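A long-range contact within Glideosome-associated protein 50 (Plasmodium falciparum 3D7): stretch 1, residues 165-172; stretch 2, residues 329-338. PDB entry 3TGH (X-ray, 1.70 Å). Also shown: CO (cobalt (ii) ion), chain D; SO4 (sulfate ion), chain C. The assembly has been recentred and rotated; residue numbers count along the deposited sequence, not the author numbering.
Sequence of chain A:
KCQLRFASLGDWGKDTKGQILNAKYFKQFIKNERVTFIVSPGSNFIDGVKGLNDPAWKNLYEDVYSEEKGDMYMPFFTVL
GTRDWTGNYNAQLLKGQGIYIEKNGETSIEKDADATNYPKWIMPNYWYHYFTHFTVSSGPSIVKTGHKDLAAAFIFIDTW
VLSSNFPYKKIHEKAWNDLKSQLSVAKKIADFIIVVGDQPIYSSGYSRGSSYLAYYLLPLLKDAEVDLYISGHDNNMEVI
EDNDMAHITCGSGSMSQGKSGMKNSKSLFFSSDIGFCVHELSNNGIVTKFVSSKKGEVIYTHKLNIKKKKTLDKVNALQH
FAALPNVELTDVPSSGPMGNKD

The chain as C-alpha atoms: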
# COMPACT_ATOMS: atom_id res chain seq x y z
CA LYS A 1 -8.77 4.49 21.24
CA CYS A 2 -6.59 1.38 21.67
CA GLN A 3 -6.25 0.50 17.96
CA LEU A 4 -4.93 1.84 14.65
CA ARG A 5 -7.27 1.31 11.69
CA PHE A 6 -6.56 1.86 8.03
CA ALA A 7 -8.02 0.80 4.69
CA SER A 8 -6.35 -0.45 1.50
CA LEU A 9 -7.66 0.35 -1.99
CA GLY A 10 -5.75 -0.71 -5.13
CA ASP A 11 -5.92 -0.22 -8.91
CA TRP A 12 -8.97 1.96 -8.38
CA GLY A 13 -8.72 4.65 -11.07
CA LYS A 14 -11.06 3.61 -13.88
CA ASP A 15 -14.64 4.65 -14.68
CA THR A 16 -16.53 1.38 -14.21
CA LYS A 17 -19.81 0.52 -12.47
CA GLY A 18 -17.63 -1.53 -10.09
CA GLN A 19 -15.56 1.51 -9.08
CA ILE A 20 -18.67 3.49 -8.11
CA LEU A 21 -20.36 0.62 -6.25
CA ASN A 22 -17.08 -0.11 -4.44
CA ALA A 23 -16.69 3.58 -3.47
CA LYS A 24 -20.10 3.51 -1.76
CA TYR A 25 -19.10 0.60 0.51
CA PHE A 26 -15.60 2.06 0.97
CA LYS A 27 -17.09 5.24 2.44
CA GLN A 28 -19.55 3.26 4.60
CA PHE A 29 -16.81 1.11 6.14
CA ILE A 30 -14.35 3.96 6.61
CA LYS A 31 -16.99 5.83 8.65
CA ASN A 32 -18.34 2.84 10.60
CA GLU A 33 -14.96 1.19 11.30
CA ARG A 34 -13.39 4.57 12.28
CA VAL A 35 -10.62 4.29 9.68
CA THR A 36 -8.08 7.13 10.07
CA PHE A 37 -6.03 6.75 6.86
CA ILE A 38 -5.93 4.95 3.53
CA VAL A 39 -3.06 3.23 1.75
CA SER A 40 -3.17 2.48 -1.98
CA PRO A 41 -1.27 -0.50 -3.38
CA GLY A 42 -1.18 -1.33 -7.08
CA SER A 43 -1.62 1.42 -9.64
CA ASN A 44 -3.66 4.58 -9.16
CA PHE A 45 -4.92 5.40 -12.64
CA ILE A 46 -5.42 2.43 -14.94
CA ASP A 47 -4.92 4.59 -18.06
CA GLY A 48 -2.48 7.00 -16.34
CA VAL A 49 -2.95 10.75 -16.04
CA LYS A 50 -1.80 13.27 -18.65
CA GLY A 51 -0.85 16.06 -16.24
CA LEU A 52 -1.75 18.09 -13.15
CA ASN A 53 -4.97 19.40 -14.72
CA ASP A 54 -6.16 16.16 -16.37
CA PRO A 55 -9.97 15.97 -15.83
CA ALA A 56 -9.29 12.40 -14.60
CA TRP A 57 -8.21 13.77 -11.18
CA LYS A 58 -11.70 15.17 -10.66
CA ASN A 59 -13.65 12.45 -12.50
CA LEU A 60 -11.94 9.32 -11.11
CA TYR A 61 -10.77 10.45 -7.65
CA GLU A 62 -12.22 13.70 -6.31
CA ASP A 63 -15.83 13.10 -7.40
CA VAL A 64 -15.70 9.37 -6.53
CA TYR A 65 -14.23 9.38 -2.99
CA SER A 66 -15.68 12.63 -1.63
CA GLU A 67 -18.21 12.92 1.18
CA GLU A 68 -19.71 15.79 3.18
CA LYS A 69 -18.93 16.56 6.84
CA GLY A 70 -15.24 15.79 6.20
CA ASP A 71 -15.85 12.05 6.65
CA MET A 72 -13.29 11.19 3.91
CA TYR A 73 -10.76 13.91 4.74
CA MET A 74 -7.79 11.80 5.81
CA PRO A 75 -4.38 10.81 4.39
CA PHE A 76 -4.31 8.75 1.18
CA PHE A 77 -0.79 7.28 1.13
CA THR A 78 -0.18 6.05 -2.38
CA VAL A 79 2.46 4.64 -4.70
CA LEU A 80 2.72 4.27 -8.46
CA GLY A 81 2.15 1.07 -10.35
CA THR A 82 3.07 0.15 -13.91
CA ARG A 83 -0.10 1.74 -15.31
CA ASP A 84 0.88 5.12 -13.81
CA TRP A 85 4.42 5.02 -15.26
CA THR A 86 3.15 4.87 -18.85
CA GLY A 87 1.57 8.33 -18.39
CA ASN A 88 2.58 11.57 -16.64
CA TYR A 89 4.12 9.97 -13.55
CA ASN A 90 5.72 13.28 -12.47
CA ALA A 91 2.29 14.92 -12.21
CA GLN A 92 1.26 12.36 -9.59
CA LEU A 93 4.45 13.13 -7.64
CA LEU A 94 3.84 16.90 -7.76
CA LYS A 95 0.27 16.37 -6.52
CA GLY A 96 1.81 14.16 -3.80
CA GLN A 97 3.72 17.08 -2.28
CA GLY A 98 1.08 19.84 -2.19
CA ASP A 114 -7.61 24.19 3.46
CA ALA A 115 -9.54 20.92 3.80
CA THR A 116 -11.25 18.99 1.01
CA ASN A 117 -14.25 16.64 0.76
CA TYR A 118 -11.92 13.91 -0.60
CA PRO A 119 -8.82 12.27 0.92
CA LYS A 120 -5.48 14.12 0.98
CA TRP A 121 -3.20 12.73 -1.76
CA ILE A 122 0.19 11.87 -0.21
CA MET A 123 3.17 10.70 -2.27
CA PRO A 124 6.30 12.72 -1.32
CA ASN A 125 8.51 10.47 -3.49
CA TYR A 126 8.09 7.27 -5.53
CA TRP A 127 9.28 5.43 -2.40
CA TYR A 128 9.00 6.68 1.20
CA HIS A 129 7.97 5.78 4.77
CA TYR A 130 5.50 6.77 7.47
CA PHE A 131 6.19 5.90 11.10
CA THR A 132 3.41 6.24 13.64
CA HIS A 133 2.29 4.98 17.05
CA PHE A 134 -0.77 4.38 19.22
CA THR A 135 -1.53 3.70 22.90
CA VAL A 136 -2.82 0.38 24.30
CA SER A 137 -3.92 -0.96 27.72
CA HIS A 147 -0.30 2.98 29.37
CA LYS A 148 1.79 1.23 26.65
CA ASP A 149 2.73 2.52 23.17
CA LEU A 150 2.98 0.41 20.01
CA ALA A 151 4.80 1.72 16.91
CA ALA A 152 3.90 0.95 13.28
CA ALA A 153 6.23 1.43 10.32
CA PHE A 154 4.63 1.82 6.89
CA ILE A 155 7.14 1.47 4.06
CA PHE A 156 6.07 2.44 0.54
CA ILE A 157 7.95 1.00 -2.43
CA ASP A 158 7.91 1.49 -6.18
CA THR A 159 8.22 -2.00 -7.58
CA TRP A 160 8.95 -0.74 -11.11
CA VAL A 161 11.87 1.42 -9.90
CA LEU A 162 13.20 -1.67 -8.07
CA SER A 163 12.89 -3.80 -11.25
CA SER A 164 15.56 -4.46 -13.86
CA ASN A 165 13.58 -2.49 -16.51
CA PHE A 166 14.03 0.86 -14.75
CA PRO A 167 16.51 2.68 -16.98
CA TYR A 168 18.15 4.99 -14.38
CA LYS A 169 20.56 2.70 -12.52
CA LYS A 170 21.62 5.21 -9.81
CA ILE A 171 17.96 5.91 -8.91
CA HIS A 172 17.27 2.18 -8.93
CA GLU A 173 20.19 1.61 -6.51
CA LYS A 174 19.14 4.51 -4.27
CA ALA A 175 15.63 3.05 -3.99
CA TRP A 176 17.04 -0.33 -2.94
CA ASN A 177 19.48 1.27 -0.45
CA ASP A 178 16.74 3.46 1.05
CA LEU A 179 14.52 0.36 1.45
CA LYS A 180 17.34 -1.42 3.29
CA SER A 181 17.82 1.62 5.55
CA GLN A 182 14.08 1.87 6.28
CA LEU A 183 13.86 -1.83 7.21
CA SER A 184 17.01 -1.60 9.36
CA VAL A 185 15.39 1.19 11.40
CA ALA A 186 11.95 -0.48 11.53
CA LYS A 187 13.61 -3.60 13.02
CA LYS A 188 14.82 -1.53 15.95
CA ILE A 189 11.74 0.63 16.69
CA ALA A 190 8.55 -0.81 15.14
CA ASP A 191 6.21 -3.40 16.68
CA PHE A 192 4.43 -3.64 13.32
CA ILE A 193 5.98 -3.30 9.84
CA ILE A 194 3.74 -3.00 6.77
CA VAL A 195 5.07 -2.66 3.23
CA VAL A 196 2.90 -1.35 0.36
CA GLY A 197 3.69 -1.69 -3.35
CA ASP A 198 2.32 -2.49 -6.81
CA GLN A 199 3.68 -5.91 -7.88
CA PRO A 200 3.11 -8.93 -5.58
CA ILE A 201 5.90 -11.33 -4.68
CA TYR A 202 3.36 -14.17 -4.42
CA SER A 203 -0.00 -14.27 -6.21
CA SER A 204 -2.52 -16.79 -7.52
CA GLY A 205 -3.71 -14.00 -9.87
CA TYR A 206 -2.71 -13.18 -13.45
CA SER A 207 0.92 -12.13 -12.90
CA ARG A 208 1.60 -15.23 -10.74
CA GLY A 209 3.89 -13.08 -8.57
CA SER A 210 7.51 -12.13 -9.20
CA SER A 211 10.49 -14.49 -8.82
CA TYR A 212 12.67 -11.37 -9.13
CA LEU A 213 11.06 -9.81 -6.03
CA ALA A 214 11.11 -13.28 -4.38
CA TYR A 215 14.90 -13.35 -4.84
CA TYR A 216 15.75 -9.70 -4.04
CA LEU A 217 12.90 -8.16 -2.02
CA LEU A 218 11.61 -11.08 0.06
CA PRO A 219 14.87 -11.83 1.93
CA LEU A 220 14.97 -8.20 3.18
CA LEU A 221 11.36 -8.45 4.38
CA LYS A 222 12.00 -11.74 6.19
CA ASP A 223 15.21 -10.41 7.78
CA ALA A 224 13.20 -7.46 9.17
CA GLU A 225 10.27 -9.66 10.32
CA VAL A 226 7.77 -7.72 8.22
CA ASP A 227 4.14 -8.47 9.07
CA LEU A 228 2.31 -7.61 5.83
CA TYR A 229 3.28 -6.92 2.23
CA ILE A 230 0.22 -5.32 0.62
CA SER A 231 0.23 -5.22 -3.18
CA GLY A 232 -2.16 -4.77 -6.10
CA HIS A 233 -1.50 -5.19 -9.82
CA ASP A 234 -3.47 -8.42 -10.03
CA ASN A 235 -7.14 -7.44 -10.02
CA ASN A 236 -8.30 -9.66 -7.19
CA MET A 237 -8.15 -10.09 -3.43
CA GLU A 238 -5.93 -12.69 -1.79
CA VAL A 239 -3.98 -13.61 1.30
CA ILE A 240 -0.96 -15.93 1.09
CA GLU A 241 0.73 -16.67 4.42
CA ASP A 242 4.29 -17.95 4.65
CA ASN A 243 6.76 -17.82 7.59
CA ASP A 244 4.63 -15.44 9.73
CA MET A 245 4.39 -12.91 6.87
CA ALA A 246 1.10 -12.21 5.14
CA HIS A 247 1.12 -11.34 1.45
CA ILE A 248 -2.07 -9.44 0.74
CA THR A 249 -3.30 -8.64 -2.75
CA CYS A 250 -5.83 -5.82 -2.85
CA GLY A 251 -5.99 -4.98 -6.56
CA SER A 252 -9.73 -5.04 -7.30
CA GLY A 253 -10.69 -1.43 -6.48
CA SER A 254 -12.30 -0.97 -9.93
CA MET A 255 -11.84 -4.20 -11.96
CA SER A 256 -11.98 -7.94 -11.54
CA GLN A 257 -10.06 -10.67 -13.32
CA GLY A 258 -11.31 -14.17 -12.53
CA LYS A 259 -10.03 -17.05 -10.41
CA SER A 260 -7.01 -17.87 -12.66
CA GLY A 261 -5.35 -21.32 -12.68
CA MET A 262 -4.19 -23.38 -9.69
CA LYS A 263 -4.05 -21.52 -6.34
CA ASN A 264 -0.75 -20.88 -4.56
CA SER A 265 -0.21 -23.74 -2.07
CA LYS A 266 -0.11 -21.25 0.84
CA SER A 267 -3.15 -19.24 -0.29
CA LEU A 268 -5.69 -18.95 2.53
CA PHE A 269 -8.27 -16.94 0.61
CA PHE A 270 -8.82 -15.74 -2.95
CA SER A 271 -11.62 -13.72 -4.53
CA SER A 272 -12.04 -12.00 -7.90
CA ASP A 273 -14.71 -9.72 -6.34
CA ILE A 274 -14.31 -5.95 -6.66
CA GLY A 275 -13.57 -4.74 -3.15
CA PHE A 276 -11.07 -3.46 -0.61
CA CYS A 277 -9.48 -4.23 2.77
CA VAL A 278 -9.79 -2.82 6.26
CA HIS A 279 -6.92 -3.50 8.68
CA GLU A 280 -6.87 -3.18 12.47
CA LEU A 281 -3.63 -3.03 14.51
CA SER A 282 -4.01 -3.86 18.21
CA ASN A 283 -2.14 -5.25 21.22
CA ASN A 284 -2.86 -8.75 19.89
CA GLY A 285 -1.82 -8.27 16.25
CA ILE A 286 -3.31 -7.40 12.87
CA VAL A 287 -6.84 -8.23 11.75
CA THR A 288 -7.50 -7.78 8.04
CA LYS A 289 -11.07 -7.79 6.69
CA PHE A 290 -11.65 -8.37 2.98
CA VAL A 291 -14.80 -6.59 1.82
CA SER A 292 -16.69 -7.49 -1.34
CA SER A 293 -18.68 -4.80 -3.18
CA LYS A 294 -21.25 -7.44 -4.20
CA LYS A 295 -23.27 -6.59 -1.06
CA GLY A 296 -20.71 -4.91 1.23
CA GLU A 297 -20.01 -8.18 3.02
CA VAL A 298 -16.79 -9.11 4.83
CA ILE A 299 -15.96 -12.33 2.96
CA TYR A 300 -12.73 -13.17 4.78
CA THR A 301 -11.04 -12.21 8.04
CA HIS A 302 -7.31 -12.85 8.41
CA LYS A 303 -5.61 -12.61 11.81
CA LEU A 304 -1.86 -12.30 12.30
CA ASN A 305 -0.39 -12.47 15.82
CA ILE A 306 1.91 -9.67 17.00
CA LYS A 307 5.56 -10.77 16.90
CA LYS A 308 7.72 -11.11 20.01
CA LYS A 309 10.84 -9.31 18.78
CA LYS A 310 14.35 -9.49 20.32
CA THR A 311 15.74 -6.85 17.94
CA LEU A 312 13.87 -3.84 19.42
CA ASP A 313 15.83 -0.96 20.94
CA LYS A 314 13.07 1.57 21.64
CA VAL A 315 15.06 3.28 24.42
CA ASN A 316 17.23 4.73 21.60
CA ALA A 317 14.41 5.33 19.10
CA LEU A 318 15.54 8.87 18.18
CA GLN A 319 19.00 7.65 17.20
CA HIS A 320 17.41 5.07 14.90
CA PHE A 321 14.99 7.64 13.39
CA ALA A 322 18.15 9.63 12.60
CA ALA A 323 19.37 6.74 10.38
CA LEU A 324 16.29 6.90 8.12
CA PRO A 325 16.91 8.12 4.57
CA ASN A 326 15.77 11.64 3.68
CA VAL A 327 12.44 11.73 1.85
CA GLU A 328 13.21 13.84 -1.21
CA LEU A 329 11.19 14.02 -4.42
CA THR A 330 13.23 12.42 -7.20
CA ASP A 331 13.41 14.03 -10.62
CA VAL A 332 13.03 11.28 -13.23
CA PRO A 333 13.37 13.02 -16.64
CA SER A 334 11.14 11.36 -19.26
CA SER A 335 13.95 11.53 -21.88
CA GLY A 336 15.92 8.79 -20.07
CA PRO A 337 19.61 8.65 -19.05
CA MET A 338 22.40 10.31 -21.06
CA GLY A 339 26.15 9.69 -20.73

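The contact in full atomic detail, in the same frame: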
# COMPACT_ATOMS: atom_id res chain seq x y z
N ASN A 165 13.97 -3.31 -15.35
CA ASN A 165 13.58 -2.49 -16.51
C ASN A 165 13.73 -0.98 -16.29
O ASN A 165 13.74 -0.21 -17.25
CB ASN A 165 12.15 -2.79 -16.95
CG ASN A 165 12.05 -4.09 -17.74
OD1 ASN A 165 13.05 -4.59 -18.23
ND2 ASN A 165 10.85 -4.61 -17.87
N PHE A 166 13.85 -0.56 -15.04
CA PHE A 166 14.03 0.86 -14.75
C PHE A 166 15.36 1.34 -15.32
O PHE A 166 16.42 0.78 -14.99
CB PHE A 166 13.95 1.14 -13.26
CG PHE A 166 13.74 2.58 -12.94
CD1 PHE A 166 12.52 3.18 -13.18
CD2 PHE A 166 14.77 3.35 -12.41
CE1 PHE A 166 12.32 4.52 -12.90
CE2 PHE A 166 14.57 4.69 -12.12
CZ PHE A 166 13.35 5.27 -12.36
N PRO A 167 15.32 2.35 -16.19
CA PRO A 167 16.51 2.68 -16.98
C PRO A 167 17.57 3.52 -16.25
O PRO A 167 18.71 3.57 -16.72
CB PRO A 167 15.92 3.48 -18.14
CG PRO A 167 14.74 4.14 -17.57
CD PRO A 167 14.15 3.14 -16.62
N TYR A 168 17.20 4.18 -15.16
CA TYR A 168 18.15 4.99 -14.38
C TYR A 168 18.74 4.14 -13.26
O TYR A 168 18.10 3.94 -12.22
CB TYR A 168 17.47 6.21 -13.76
CG TYR A 168 17.11 7.32 -14.71
CD1 TYR A 168 18.07 8.20 -15.20
CD2 TYR A 168 15.78 7.52 -15.09
CE1 TYR A 168 17.72 9.22 -16.07
CE2 TYR A 168 15.43 8.54 -15.95
CZ TYR A 168 16.40 9.39 -16.43
OH TYR A 168 16.04 10.40 -17.29
N LYS A 169 19.96 3.66 -13.45
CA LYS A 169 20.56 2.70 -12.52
C LYS A 169 20.88 3.30 -11.14
O LYS A 169 20.72 2.62 -10.12
CB LYS A 169 21.81 2.06 -13.13
CG LYS A 169 21.58 1.38 -14.50
CD LYS A 169 20.39 0.42 -14.52
CE LYS A 169 20.19 -0.19 -15.91
NZ LYS A 169 18.87 -0.87 -16.05
N LYS A 170 21.33 4.55 -11.10
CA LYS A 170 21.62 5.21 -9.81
C LYS A 170 20.35 5.39 -8.95
O LYS A 170 20.39 5.24 -7.72
CB LYS A 170 22.27 6.58 -10.04
CG LYS A 170 23.68 6.53 -10.59
CD LYS A 170 24.24 7.93 -10.78
CE LYS A 170 25.69 7.91 -11.24
NZ LYS A 170 26.63 7.58 -10.12
N ILE A 171 19.24 5.73 -9.60
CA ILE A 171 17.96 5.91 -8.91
C ILE A 171 17.46 4.55 -8.43
O ILE A 171 17.03 4.41 -7.29
CB ILE A 171 16.94 6.62 -9.83
CG1 ILE A 171 17.38 8.07 -10.06
CG2 ILE A 171 15.53 6.59 -9.23
CD1 ILE A 171 16.60 8.77 -11.16
N HIS A 172 17.59 3.55 -9.29
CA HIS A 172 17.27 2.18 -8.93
C HIS A 172 18.06 1.70 -7.70
O HIS A 172 17.49 1.10 -6.79
CB HIS A 172 17.55 1.29 -10.17
CG HIS A 172 17.64 -0.17 -9.88
ND1 HIS A 172 16.55 -1.01 -9.93
CD2 HIS A 172 18.72 -0.95 -9.64
CE1 HIS A 172 16.95 -2.25 -9.69
NE2 HIS A 172 18.25 -2.24 -9.50
N LEU A 329 11.77 14.30 -3.12
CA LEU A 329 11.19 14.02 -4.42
C LEU A 329 12.32 13.81 -5.42
O LEU A 329 13.27 14.58 -5.48
CB LEU A 329 10.24 15.15 -4.88
CG LEU A 329 10.85 16.45 -5.43
CD1 LEU A 329 11.18 16.33 -6.91
CD2 LEU A 329 9.90 17.62 -5.21
N THR A 330 12.21 12.74 -6.20
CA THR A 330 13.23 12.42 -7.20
C THR A 330 12.79 12.92 -8.56
O THR A 330 11.69 12.62 -8.99
CB THR A 330 13.40 10.90 -7.31
OG1 THR A 330 13.67 10.36 -6.01
CG2 THR A 330 14.55 10.56 -8.26
N ASP A 331 13.66 13.66 -9.24
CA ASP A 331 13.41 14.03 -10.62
C ASP A 331 13.80 12.85 -11.52
O ASP A 331 14.94 12.40 -11.51
CB ASP A 331 14.21 15.28 -11.03
CG ASP A 331 13.86 15.78 -12.43
OD1 ASP A 331 12.69 15.64 -12.85
OD2 ASP A 331 14.75 16.32 -13.11
N VAL A 332 12.82 12.35 -12.26
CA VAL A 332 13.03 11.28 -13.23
C VAL A 332 12.66 11.84 -14.61
O VAL A 332 11.49 11.80 -15.01
CB VAL A 332 12.18 10.05 -12.87
CG1 VAL A 332 12.42 8.89 -13.84
CG2 VAL A 332 12.48 9.62 -11.44
N PRO A 333 13.64 12.42 -15.33
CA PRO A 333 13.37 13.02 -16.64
C PRO A 333 12.83 11.99 -17.62
O PRO A 333 13.38 10.89 -17.71
CB PRO A 333 14.75 13.53 -17.08
CG PRO A 333 15.51 13.70 -15.82
CD PRO A 333 15.05 12.61 -14.91
N SER A 334 11.78 12.33 -18.35
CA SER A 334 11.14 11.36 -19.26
C SER A 334 12.03 10.97 -20.44
O SER A 334 11.81 9.91 -21.04
CB SER A 334 9.78 11.86 -19.74
OG SER A 334 9.89 13.08 -20.46
N SER A 335 13.01 11.80 -20.78
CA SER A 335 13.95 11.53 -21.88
C SER A 335 14.87 10.32 -21.66
O SER A 335 15.41 9.77 -22.62
CB SER A 335 14.82 12.77 -22.15
OG SER A 335 15.57 13.12 -20.99
N GLY A 336 15.04 9.91 -20.40
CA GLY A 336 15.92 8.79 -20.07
C GLY A 336 17.36 9.24 -19.85
O GLY A 336 17.68 10.41 -20.06
N PRO A 337 18.23 8.32 -19.41
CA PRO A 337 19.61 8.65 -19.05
C PRO A 337 20.49 8.99 -20.25
O PRO A 337 20.34 8.39 -21.32
CB PRO A 337 20.11 7.37 -18.37
CG PRO A 337 19.32 6.28 -19.00
CD PRO A 337 17.96 6.87 -19.27
N MET A 338 21.38 9.96 -20.06
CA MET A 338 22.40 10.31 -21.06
C MET A 338 23.78 10.22 -20.41
O MET A 338 23.94 10.49 -19.22
CB MET A 338 22.17 11.73 -21.59
CG MET A 338 21.29 11.81 -22.85
SD MET A 338 19.55 12.16 -22.53
CE MET A 338 18.88 12.10 -24.19
CO CO D . 19.59 -4.05 -9.54
S SO4 C . 22.21 6.19 -14.73
O1 SO4 C . 22.15 7.43 -15.49
O2 SO4 C . 23.60 5.81 -14.51
O3 SO4 C . 21.56 6.39 -13.43
O4 SO4 C . 21.54 5.12 -15.48
O HOH W 1 20.38 -3.34 -7.56
O HOH W 2 18.06 -5.55 -8.14
O HOH W 3 21.25 -3.01 -10.88

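Residues 165–172 run from a loop into the first turn of a helix, with Tyr 168 at the N-cap position, and pack against an irregular segment, 329–338; the touching residues are at least 159 positions apart in sequence. The backbones come nearest at Tyr 168 CA and Pro 337 CA, 6.1 Å apart, while Ile 171 CA and Thr 330 CA are 8.2 Å apart. The contact centres on Tyr 168, which covers the most surface. Its CA-to-CB bond points sideways, but the ring extends to the second stretch, where Tyr 168 OH donates a hydrogen bond to Pro 333 O (2.7 Å). That carbonyl opens a type I turn from Pro 333 to Gly 336; Pro 333 O also accepts a weak hydrogen bond from Gly 336 N (3.3 Å), so the tyrosine hydroxyl joins the turn's own closure. Gly 336 adopts phi/psi of 88/174°, where a CB would press against the preceding carbonyl oxygen and Pro 337 CD.

Pro 337 lies over one face of the Tyr 168 ring, with CD 4.2 Å from the centroid in a CH-pi contact. Pro 337 CD also lies 4.1 Å from Pro 167 CB.

Val 332 supplies the apolar counterpart. Val 332 CG1 lies 3.7 Å from Tyr 168 CE2 and 4.0 Å from Phe 166 CZ, while Val 332 CG2 is 4.2 Å from Ile 171 CD1. Ile 171, directed toward the second stretch from the helix, extends this hydrophobic patch, with CD1 4.0 Å from Thr 330 CG2.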